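Local coordinates for protein folylpolyglutamate synthase/dihydrofolate synthase (Thermotoga maritima, PDB 1O5Z) that probably adds L-glutamate to dihydropteroate and to tetrahydrofolate polyglutamates at the expense of ATP, in folate biosynthesis, at residues F340-L352 with T411-L423. Numbering follows the deposited sequence.
Sequences FNGEPLSLVIGIL and TERATVVTGSLFL. With SO4 (sulfate ion), chain D.
Arg413 lays its aliphatic chain over Ser346, with CD 3.3 Å from Ser346 OG. CG lies anti to the carbonyl carbon (chi1 -64°) and the chain runs extended to NE, which takes it past Pro344 CB. Strands 345-349 and 414-418 are parallel neighbours inside the mixed sheet of the Mur ligase C-terminal domain. Their backbone hydrogen bonds include Ser346 N to Ala414 O, Val416 N to Ser346 O at 2.9 Å, and Val348 N to Val416 O. Ser346 OG is buried and has no hydrogen-bond partner. An alanine in place of Arg413 would probably uncover this hydroxyl and remove the chain that runs beside Pro344 CB. On the same face of the sheet as Ser346, Val348 CG2 meets Thr415 CG2 at 3.5 Å. On the other, which packs against helix 326-339, Leu347 CD1 reaches Thr418 CG2 at 3.6 Å, while Thr418 OG1 hydrogen-bonds to Asp321 O. Gly419 (phi 117°) follows the strand; a CB there would clash with Gly350 O. Ser420 then N-caps helix 421-433 by accepting from Leu423 N. A sulfate, probably from the crystallisation liquor, sits at this helix start, where Leu421 N and Phe422 N bind it and Ser420 OG donates to its O1 at 2.9 Å.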
loop_
_atom_site.group_PDB
_atom_site.type_symbol
_atom_site.label_atom_id
_atom_site.label_comp_id
_atom_site.label_asym_id
_atom_site.label_seq_id
_atom_site.Cartn_x
_atom_site.Cartn_y
_atom_site.Cartn_z
ATOM N N PHE A 340 8.611 10.695 18.657
ATOM C CA PHE A 340 7.823 11.587 19.538
ATOM C C PHE A 340 8.161 11.420 20.993
ATOM O O PHE A 340 7.327 11.645 21.852
ATOM C CB PHE A 340 6.343 11.333 19.310
ATOM C CG PHE A 340 5.905 11.742 17.957
ATOM C CD1 PHE A 340 5.610 13.077 17.692
ATOM C CD2 PHE A 340 5.872 10.827 16.918
ATOM C CE1 PHE A 340 5.216 13.479 16.410
ATOM C CE2 PHE A 340 5.490 11.215 15.659
ATOM C CZ PHE A 340 5.151 12.549 15.396
ATOM N N ASN A 341 9.398 11.049 21.261
ATOM C CA ASN A 341 9.776 10.612 22.589
ATOM C C ASN A 341 9.358 11.585 23.727
ATOM O O ASN A 341 8.581 11.215 24.655
ATOM C CB ASN A 341 11.255 10.352 22.618
ATOM C CG ASN A 341 11.693 9.732 23.911
ATOM O OD1 ASN A 341 11.060 8.807 24.392
ATOM N ND2 ASN A 341 12.783 10.232 24.481
ATOM N N GLY A 342 9.817 12.835 23.639
ATOM C CA GLY A 342 9.406 13.870 24.616
ATOM C C GLY A 342 7.979 14.428 24.467
ATOM O O GLY A 342 7.514 15.201 25.307
ATOM N N GLU A 343 7.272 14.035 23.418
ATOM C CA GLU A 343 6.064 14.736 23.024
ATOM C C GLU A 343 4.806 14.280 23.734
ATOM O O GLU A 343 4.600 13.072 23.884
ATOM C CB GLU A 343 5.859 14.562 21.536
ATOM C CG GLU A 343 6.785 15.437 20.728
ATOM C CD GLU A 343 6.327 16.877 20.771
ATOM O OE1 GLU A 343 5.259 17.175 20.132
ATOM O OE2 GLU A 343 7.028 17.668 21.468
ATOM N N PRO A 344 3.994 15.240 24.198
ATOM C CA PRO A 344 2.646 14.938 24.665
ATOM C C PRO A 344 1.778 14.603 23.491
ATOM O O PRO A 344 1.855 15.287 22.474
ATOM C CB PRO A 344 2.174 16.246 25.296
ATOM C CG PRO A 344 3.027 17.291 24.697
ATOM C CD PRO A 344 4.330 16.664 24.377
ATOM N N LEU A 345 0.981 13.554 23.628
ATOM C CA LEU A 345 0.194 13.016 22.537
ATOM C C LEU A 345 -1.247 12.810 22.921
ATOM O O LEU A 345 -1.561 12.574 24.077
ATOM C CB LEU A 345 0.719 11.666 22.099
ATOM C CG LEU A 345 2.136 11.618 21.547
ATOM C CD1 LEU A 345 2.425 10.174 21.225
ATOM C CD2 LEU A 345 2.330 12.536 20.305
ATOM N N SER A 346 -2.099 12.903 21.917
ATOM C CA SER A 346 -3.515 12.639 22.031
ATOM C C SER A 346 -3.822 11.525 21.029
ATOM O O SER A 346 -3.126 11.375 20.053
ATOM C CB SER A 346 -4.333 13.892 21.699
ATOM O OG SER A 346 -4.155 14.889 22.672
ATOM N N LEU A 347 -4.832 10.720 21.330
ATOM C CA LEU A 347 -5.224 9.568 20.554
ATOM C C LEU A 347 -6.649 9.789 20.179
ATOM O O LEU A 347 -7.476 10.028 21.057
ATOM C CB LEU A 347 -5.214 8.310 21.408
ATOM C CG LEU A 347 -5.667 7.001 20.764
ATOM C CD1 LEU A 347 -4.861 6.640 19.510
ATOM C CD2 LEU A 347 -5.465 5.951 21.815
ATOM N N VAL A 348 -6.922 9.665 18.884
ATOM C CA VAL A 348 -8.270 9.547 18.386
ATOM C C VAL A 348 -8.359 8.141 17.802
ATOM O O VAL A 348 -7.673 7.824 16.828
ATOM C CB VAL A 348 -8.590 10.650 17.367
ATOM C CG1 VAL A 348 -10.021 10.503 16.806
ATOM C CG2 VAL A 348 -8.366 12.043 18.022
ATOM N N ILE A 349 -9.193 7.302 18.444
ATOM C CA ILE A 349 -9.317 5.889 18.103
ATOM C C ILE A 349 -10.775 5.423 17.797
ATOM O O ILE A 349 -11.723 5.758 18.489
ATOM C CB ILE A 349 -8.569 5.017 19.157
ATOM C CG1 ILE A 349 -8.376 3.572 18.660
ATOM C CG2 ILE A 349 -9.228 5.084 20.543
ATOM C CD1 ILE A 349 -7.225 2.900 19.309
ATOM N N GLY A 350 -10.932 4.741 16.667
ATOM C CA GLY A 350 -12.197 4.112 16.311
ATOM C C GLY A 350 -11.851 2.739 15.790
ATOM O O GLY A 350 -10.985 2.600 14.946
ATOM N N ILE A 351 -12.481 1.719 16.320
ATOM C CA ILE A 351 -12.219 0.383 15.875
ATOM C C ILE A 351 -13.547 -0.260 15.609
ATOM O O ILE A 351 -14.466 -0.074 16.389
ATOM C CB ILE A 351 -11.473 -0.452 16.960
ATOM C CG1 ILE A 351 -10.323 0.325 17.585
ATOM C CG2 ILE A 351 -10.949 -1.787 16.370
ATOM C CD1 ILE A 351 -9.774 -0.341 18.770
ATOM N N LEU A 352 -13.628 -1.025 14.526
ATOM C CA LEU A 352 -14.792 -1.858 14.270
ATOM C C LEU A 352 -14.810 -3.063 15.215
ATOM O O LEU A 352 -13.789 -3.450 15.816
ATOM C CB LEU A 352 -14.832 -2.297 12.802
ATOM C CG LEU A 352 -14.760 -1.151 11.787
ATOM C CD1 LEU A 352 -14.570 -1.656 10.373
ATOM C CD2 LEU A 352 -15.997 -0.313 11.885
ATOM N N THR A 411 -8.285 18.522 19.370
ATOM C CA THR A 411 -6.959 18.375 19.943
ATOM C C THR A 411 -6.058 19.577 19.664
ATOM O O THR A 411 -6.241 20.313 18.698
ATOM C CB THR A 411 -6.312 17.093 19.457
ATOM O OG1 THR A 411 -6.331 17.026 18.028
ATOM C CG2 THR A 411 -7.152 15.891 19.855
ATOM N N GLU A 412 -5.117 19.758 20.580
ATOM C CA GLU A 412 -4.026 20.714 20.499
ATOM C C GLU A 412 -2.707 19.972 20.256
ATOM O O GLU A 412 -1.835 20.456 19.510
ATOM C CB GLU A 412 -3.892 21.454 21.827
ATOM C CG GLU A 412 -5.202 21.945 22.407
ATOM C CD GLU A 412 -5.702 23.218 21.735
ATOM O OE1 GLU A 412 -5.729 23.291 20.482
ATOM O OE2 GLU A 412 -6.075 24.159 22.473
ATOM N N ARG A 413 -2.572 18.810 20.916
ATOM C CA ARG A 413 -1.378 18.016 20.886
ATOM C C ARG A 413 -1.252 17.313 19.580
ATOM O O ARG A 413 -2.226 17.123 18.878
ATOM C CB ARG A 413 -1.405 16.958 21.980
ATOM C CG ARG A 413 -1.407 17.492 23.400
ATOM C CD ARG A 413 -1.801 16.389 24.402
ATOM N NE ARG A 413 -1.835 16.802 25.794
ATOM C CZ ARG A 413 -2.936 16.970 26.532
ATOM N NH1 ARG A 413 -4.156 16.787 26.051
ATOM N NH2 ARG A 413 -2.808 17.333 27.798
ATOM N N ALA A 414 -0.027 16.931 19.259
ATOM C CA ALA A 414 0.203 15.962 18.217
ATOM C C ALA A 414 -0.758 14.740 18.405
ATOM O O ALA A 414 -0.809 14.122 19.488
ATOM C CB ALA A 414 1.682 15.549 18.211
ATOM N N THR A 415 -1.548 14.443 17.360
ATOM C CA THR A 415 -2.702 13.549 17.476
ATOM C C THR A 415 -2.506 12.331 16.612
ATOM O O THR A 415 -2.256 12.462 15.416
ATOM C CB THR A 415 -3.960 14.268 17.047
ATOM O OG1 THR A 415 -4.230 15.323 17.961
ATOM C CG2 THR A 415 -5.186 13.367 17.169
ATOM N N VAL A 416 -2.636 11.154 17.224
ATOM C CA VAL A 416 -2.565 9.874 16.564
ATOM C C VAL A 416 -3.999 9.461 16.231
ATOM O O VAL A 416 -4.818 9.308 17.108
ATOM C CB VAL A 416 -1.920 8.797 17.462
ATOM C CG1 VAL A 416 -2.005 7.424 16.785
ATOM C CG2 VAL A 416 -0.476 9.154 17.817
ATOM N N VAL A 417 -4.281 9.295 14.937
ATOM C CA VAL A 417 -5.562 8.830 14.459
ATOM C C VAL A 417 -5.383 7.383 13.967
ATOM O O VAL A 417 -4.692 7.113 12.996
ATOM C CB VAL A 417 -6.089 9.755 13.322
ATOM C CG1 VAL A 417 -7.441 9.275 12.824
ATOM C CG2 VAL A 417 -6.199 11.187 13.806
ATOM N N THR A 418 -6.041 6.449 14.629
ATOM C CA THR A 418 -5.814 5.061 14.357
ATOM C C THR A 418 -6.999 4.173 14.774
ATOM O O THR A 418 -7.975 4.639 15.305
ATOM C CB THR A 418 -4.467 4.662 15.083
ATOM O OG1 THR A 418 -4.072 3.370 14.663
ATOM C CG2 THR A 418 -4.590 4.519 16.592
ATOM N N GLY A 419 -6.895 2.883 14.514
ATOM C CA GLY A 419 -7.922 1.915 14.902
ATOM C C GLY A 419 -8.568 1.237 13.725
ATOM O O GLY A 419 -9.039 0.116 13.844
ATOM N N SER A 420 -8.560 1.918 12.583
ATOM C CA SER A 420 -9.391 1.580 11.433
ATOM C C SER A 420 -8.869 2.318 10.225
ATOM O O SER A 420 -8.637 3.500 10.305
ATOM C CB SER A 420 -10.824 2.027 11.694
ATOM O OG SER A 420 -11.596 2.101 10.510
ATOM N N LEU A 421 -8.666 1.598 9.123
ATOM C CA LEU A 421 -8.324 2.165 7.820
ATOM C C LEU A 421 -9.395 3.083 7.251
ATOM O O LEU A 421 -9.079 4.105 6.674
ATOM C CB LEU A 421 -8.081 1.031 6.850
ATOM C CG LEU A 421 -6.760 0.288 7.119
ATOM C CD1 LEU A 421 -6.631 -0.936 6.272
ATOM C CD2 LEU A 421 -5.591 1.211 6.813
ATOM N N PHE A 422 -10.664 2.692 7.394
ATOM C CA PHE A 422 -11.813 3.574 7.102
ATOM C C PHE A 422 -11.664 4.896 7.838
ATOM O O PHE A 422 -11.731 5.940 7.235
ATOM C CB PHE A 422 -13.113 2.943 7.556
ATOM C CG PHE A 422 -13.735 2.072 6.559
ATOM C CD1 PHE A 422 -13.962 0.713 6.829
ATOM C CD2 PHE A 422 -14.135 2.578 5.340
ATOM C CE1 PHE A 422 -14.578 -0.150 5.872
ATOM C CE2 PHE A 422 -14.748 1.723 4.357
ATOM C CZ PHE A 422 -14.981 0.357 4.636
ATOM N N LEU A 423 -11.475 4.831 9.148
ATOM C CA LEU A 423 -11.266 6.033 9.939
ATOM C C LEU A 423 -10.088 6.866 9.405
ATOM O O LEU A 423 -10.207 8.078 9.159
ATOM C CB LEU A 423 -11.011 5.678 11.398
ATOM C CG LEU A 423 -10.675 6.884 12.275
ATOM C CD1 LEU A 423 -11.918 7.821 12.384
ATOM C CD2 LEU A 423 -10.199 6.441 13.603
HETATM S S SO4 D . -11.026 -1.169 9.113
HETATM O O1 SO4 D . -11.691 -0.763 10.334
HETATM O O2 SO4 D . -11.546 -2.441 8.638
HETATM O O3 SO4 D . -11.289 -0.205 8.065
HETATM O O4 SO4 D . -9.592 -1.244 9.403
HETATM O O HOH W 1 2.258 17.530 21.132
#